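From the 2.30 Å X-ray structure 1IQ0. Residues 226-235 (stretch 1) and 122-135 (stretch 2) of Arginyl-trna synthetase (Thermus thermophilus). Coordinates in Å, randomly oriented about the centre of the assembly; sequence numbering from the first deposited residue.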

# COMPACT_ATOMS: atom_id res chain seq x y z
N THR A 226 6.95 16.03 6.25
CA THR A 226 7.04 14.70 6.85
C THR A 226 6.60 13.64 5.83
O THR A 226 7.22 12.58 5.71
CB THR A 226 6.14 14.61 8.11
OG1 THR A 226 6.47 15.68 9.00
CG2 THR A 226 6.34 13.28 8.82
N MET A 227 5.52 13.93 5.11
CA MET A 227 5.00 13.01 4.10
C MET A 227 6.09 12.76 3.06
O MET A 227 6.32 11.63 2.64
CB MET A 227 3.78 13.61 3.41
CG MET A 227 2.56 13.77 4.31
SD MET A 227 1.26 14.77 3.54
CE MET A 227 0.42 15.45 5.02
N HIS A 228 6.75 13.85 2.66
CA HIS A 228 7.83 13.80 1.68
C HIS A 228 9.01 12.96 2.20
O HIS A 228 9.57 12.15 1.46
CB HIS A 228 8.31 15.21 1.36
CG HIS A 228 9.41 15.26 0.35
ND1 HIS A 228 9.20 14.99 -0.99
CD2 HIS A 228 10.74 15.49 0.48
CE1 HIS A 228 10.35 15.05 -1.64
NE2 HIS A 228 11.30 15.36 -0.77
N ALA A 229 9.37 13.15 3.46
CA ALA A 229 10.49 12.41 4.04
C ALA A 229 10.16 10.93 4.16
O ALA A 229 11.06 10.10 4.27
CB ALA A 229 10.84 12.97 5.42
N LEU A 230 8.87 10.59 4.15
CA LEU A 230 8.47 9.20 4.23
C LEU A 230 8.43 8.58 2.84
O LEU A 230 8.06 7.42 2.68
CB LEU A 230 7.10 9.08 4.90
CG LEU A 230 7.08 9.34 6.41
CD1 LEU A 230 5.64 9.33 6.91
CD2 LEU A 230 7.91 8.27 7.13
N ASN A 231 8.81 9.37 1.85
CA ASN A 231 8.84 8.95 0.45
C ASN A 231 7.46 8.55 -0.09
O ASN A 231 7.34 7.60 -0.86
CB ASN A 231 9.86 7.83 0.25
CG ASN A 231 10.17 7.56 -1.22
OD1 ASN A 231 10.19 8.48 -2.05
ND2 ASN A 231 10.41 6.29 -1.55
N ALA A 232 6.44 9.29 0.33
CA ALA A 232 5.06 9.06 -0.12
C ALA A 232 4.80 9.98 -1.31
O ALA A 232 5.37 11.06 -1.40
CB ALA A 232 4.09 9.39 1.01
N ARG A 233 3.94 9.55 -2.23
CA ARG A 233 3.64 10.37 -3.41
C ARG A 233 2.16 10.78 -3.45
O ARG A 233 1.30 10.02 -3.03
CB ARG A 233 3.97 9.60 -4.70
CG ARG A 233 5.19 8.68 -4.60
CD ARG A 233 5.55 8.03 -5.94
NE ARG A 233 4.38 7.54 -6.68
CZ ARG A 233 3.45 6.74 -6.19
NH1 ARG A 233 3.52 6.32 -4.93
NH2 ARG A 233 2.42 6.36 -6.95
N TYR A 234 1.87 11.97 -3.96
CA TYR A 234 0.49 12.44 -4.05
C TYR A 234 0.20 13.13 -5.37
O TYR A 234 1.04 13.87 -5.89
CB TYR A 234 0.15 13.43 -2.92
CG TYR A 234 0.42 12.90 -1.53
CD1 TYR A 234 1.68 13.03 -0.95
CD2 TYR A 234 -0.58 12.25 -0.80
CE1 TYR A 234 1.95 12.53 0.32
CE2 TYR A 234 -0.32 11.74 0.47
CZ TYR A 234 0.94 11.89 1.02
OH TYR A 234 1.21 11.37 2.26
N ASP A 235 -0.99 12.90 -5.91
CA ASP A 235 -1.39 13.54 -7.15
C ASP A 235 -2.40 14.67 -6.88
O ASP A 235 -2.31 15.75 -7.45
CB ASP A 235 -2.03 12.54 -8.10
CG ASP A 235 -1.08 11.45 -8.52
OD1 ASP A 235 -1.23 10.30 -8.06
OD2 ASP A 235 -0.16 11.75 -9.33
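Stretch 2 122-135: HLRNIALGDAIARI

Stretch 2 is helical from His122 to Ile135, a segment of a longer helix, with backbone hydrogen bonds from the amide N of each residue from Ile126 to Ile135 to the carbonyl O four positions earlier, beginning with Ile126 N to His122 O at 3.2 Å and ending with Ile135 N to Ala131 O at 2.9 Å. Stretch 1 brings to it the last turn of another helix, Thr226 to Ala229, and the extended chain that follows. That turn closes in a Schellman motif: Asn231 takes positive phi (61°), Asn231 N bonds to His228 O at 2.9 Å, and Ala232 N reaches back to Met227 O at 3.3 Å. The chain then runs on through Ala232, Arg233 and Tyr234 with phi near -94° to -138° and psi near 145°. The contact advances in the same sense along both stretches, from Leu230 against Leu123 to Arg233 against Asp130, Ala133 and Arg134. The CA atoms come nearest at Ala232 and Asp130, 5.5 Å apart, and the contact buries 480 Å² in all.

Ile126 covers the most surface. Its CA-to-CB bond points toward stretch 1, and with chi1 in m and chi2 in t Ile126 CD1 lies 3.7 Å from Leu230 CD1 and 4.4 Å from Met227 CG. Ile126 CG2 packs 3.5 Å from Ala232 CB and 4.1 Å from Tyr234 OH, and it also lies 4.1 Å from Leu230 CD1. The isoleucine thus bridges the helix end and the extended segment. One turn earlier, Leu123 extends the apolar patch, with Leu123 CD2 at 3.7 Å from Leu230 CD2.

The polar part of the contact centres on Arg233 and Arg134, both of which pair with Asp130. The CA-to-CB bond of Arg233 points sideways, but the end of the side chain comes nearer to the helix, and Arg233 NH1 forms a salt bridge with Asp130 OD1 at 2.8 Å. Asp130 OD1 also accepts a hydrogen bond from Arg233 N at 3.1 Å, so one aspartate atom holds both the main chain and the side chain of this residue. A water adds a further link, its oxygen donating to Asp130 OD1 at 2.8 Å and to Arg233 O at 2.5 Å.

The second carboxylate oxygen is used within the helix: Arg134 NE donates to Asp130 OD2 at 2.8 Å in a salt bridge across one turn. This leaves Arg134 NH2 to donate to Asn231 O, 3.1 Å away and near the guanidinium plane, which ties the helix to the carbonyl of the Schellman residue. The two arginines also lie close to each other. Arg233 CG sits over one face of the Arg134 guanidinium, and Arg233 NH1 approaches Arg134 CG to 3.2 Å. Arg233 NH1 and Arg134 NE are like charges only 3.8 Å apart, but each side chain is paired with a different oxygen of Asp130, which offsets the repulsion.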

# COMPACT_ATOMS: atom_id res chain seq x y z
N HIS A 122 -0.20 7.59 12.17
CA HIS A 122 -0.27 8.03 10.78
C HIS A 122 0.80 7.38 9.90
O HIS A 122 0.70 7.40 8.67
CB HIS A 122 -0.12 9.56 10.72
CG HIS A 122 -1.19 10.29 11.46
ND1 HIS A 122 -0.93 11.42 12.22
CD2 HIS A 122 -2.52 10.08 11.54
CE1 HIS A 122 -2.06 11.86 12.74
NE2 HIS A 122 -3.04 11.07 12.34
N LEU A 123 1.82 6.81 10.54
CA LEU A 123 2.92 6.16 9.83
C LEU A 123 2.47 5.00 8.96
O LEU A 123 2.76 4.96 7.77
CB LEU A 123 3.96 5.64 10.82
CG LEU A 123 5.36 6.26 10.78
CD1 LEU A 123 6.22 5.54 11.79
CD2 LEU A 123 5.95 6.14 9.38
N ARG A 124 1.78 4.04 9.57
CA ARG A 124 1.31 2.88 8.84
C ARG A 124 0.39 3.27 7.68
O ARG A 124 0.48 2.70 6.59
CB ARG A 124 0.59 1.90 9.78
CG ARG A 124 -0.14 0.81 9.01
CD ARG A 124 0.30 -0.59 9.34
NE ARG A 124 -0.27 -1.08 10.59
CZ ARG A 124 -0.40 -2.37 10.90
NH1 ARG A 124 -0.02 -3.31 10.05
NH2 ARG A 124 -0.90 -2.72 12.07
N ASN A 125 -0.50 4.23 7.93
CA ASN A 125 -1.45 4.70 6.92
C ASN A 125 -0.69 5.10 5.67
O ASN A 125 -0.97 4.61 4.58
CB ASN A 125 -2.24 5.90 7.46
CG ASN A 125 -3.29 6.41 6.48
OD1 ASN A 125 -4.47 6.53 6.83
ND2 ASN A 125 -2.87 6.71 5.25
N ILE A 126 0.27 6.00 5.84
CA ILE A 126 1.07 6.51 4.74
C ILE A 126 1.87 5.40 4.05
O ILE A 126 1.85 5.29 2.82
CB ILE A 126 2.04 7.61 5.24
CG1 ILE A 126 1.24 8.73 5.90
CG2 ILE A 126 2.88 8.15 4.08
CD1 ILE A 126 2.07 9.91 6.38
N ALA A 127 2.56 4.59 4.84
CA ALA A 127 3.37 3.50 4.30
C ALA A 127 2.54 2.50 3.50
O ALA A 127 2.92 2.13 2.39
CB ALA A 127 4.11 2.78 5.44
N LEU A 128 1.42 2.07 4.07
CA LEU A 128 0.53 1.11 3.43
C LEU A 128 -0.10 1.67 2.16
O LEU A 128 -0.14 1.00 1.12
CB LEU A 128 -0.60 0.73 4.39
CG LEU A 128 -0.90 -0.75 4.67
CD1 LEU A 128 -2.17 -0.82 5.51
CD2 LEU A 128 -1.07 -1.54 3.37
N GLY A 129 -0.60 2.90 2.25
CA GLY A 129 -1.23 3.53 1.11
C GLY A 129 -0.29 3.78 -0.06
O GLY A 129 -0.62 3.48 -1.21
N ASP A 130 0.88 4.34 0.24
CA ASP A 130 1.86 4.63 -0.80
C ASP A 130 2.32 3.33 -1.46
O ASP A 130 2.44 3.25 -2.68
CB ASP A 130 3.07 5.35 -0.20
CG ASP A 130 4.13 5.64 -1.23
OD1 ASP A 130 3.86 6.45 -2.15
OD2 ASP A 130 5.23 5.06 -1.14
N ALA A 131 2.57 2.31 -0.65
CA ALA A 131 3.02 1.02 -1.16
C ALA A 131 1.99 0.38 -2.10
O ALA A 131 2.34 -0.06 -3.20
CB ALA A 131 3.35 0.07 -0.00
N ILE A 132 0.73 0.31 -1.68
CA ILE A 132 -0.27 -0.30 -2.55
C ILE A 132 -0.46 0.53 -3.81
O ILE A 132 -0.75 -0.02 -4.87
CB ILE A 132 -1.63 -0.51 -1.83
CG1 ILE A 132 -2.51 -1.46 -2.65
CG2 ILE A 132 -2.37 0.81 -1.64
CD1 ILE A 132 -1.85 -2.78 -2.98
N ALA A 133 -0.28 1.85 -3.71
CA ALA A 133 -0.41 2.72 -4.88
C ALA A 133 0.70 2.39 -5.88
O ALA A 133 0.45 2.27 -7.08
CB ALA A 133 -0.31 4.20 -4.48
N ARG A 134 1.93 2.26 -5.38
CA ARG A 134 3.09 1.94 -6.22
C ARG A 134 2.94 0.55 -6.86
O ARG A 134 3.20 0.37 -8.05
CB ARG A 134 4.38 1.96 -5.39
CG ARG A 134 4.81 3.34 -4.91
CD ARG A 134 6.00 3.21 -3.98
NE ARG A 134 6.50 4.50 -3.52
CZ ARG A 134 7.36 5.26 -4.19
NH1 ARG A 134 7.82 4.86 -5.37
NH2 ARG A 134 7.76 6.41 -3.68
N ILE A 135 2.54 -0.42 -6.04
CA ILE A 135 2.37 -1.79 -6.50
C ILE A 135 1.32 -1.88 -7.60
O ILE A 135 1.55 -2.53 -8.63
CB ILE A 135 1.99 -2.70 -5.30
CG1 ILE A 135 3.21 -2.84 -4.37
CG2 ILE A 135 1.50 -4.06 -5.79
CD1 ILE A 135 2.92 -3.59 -3.07
O HOH W 1 1.32 7.55 -2.52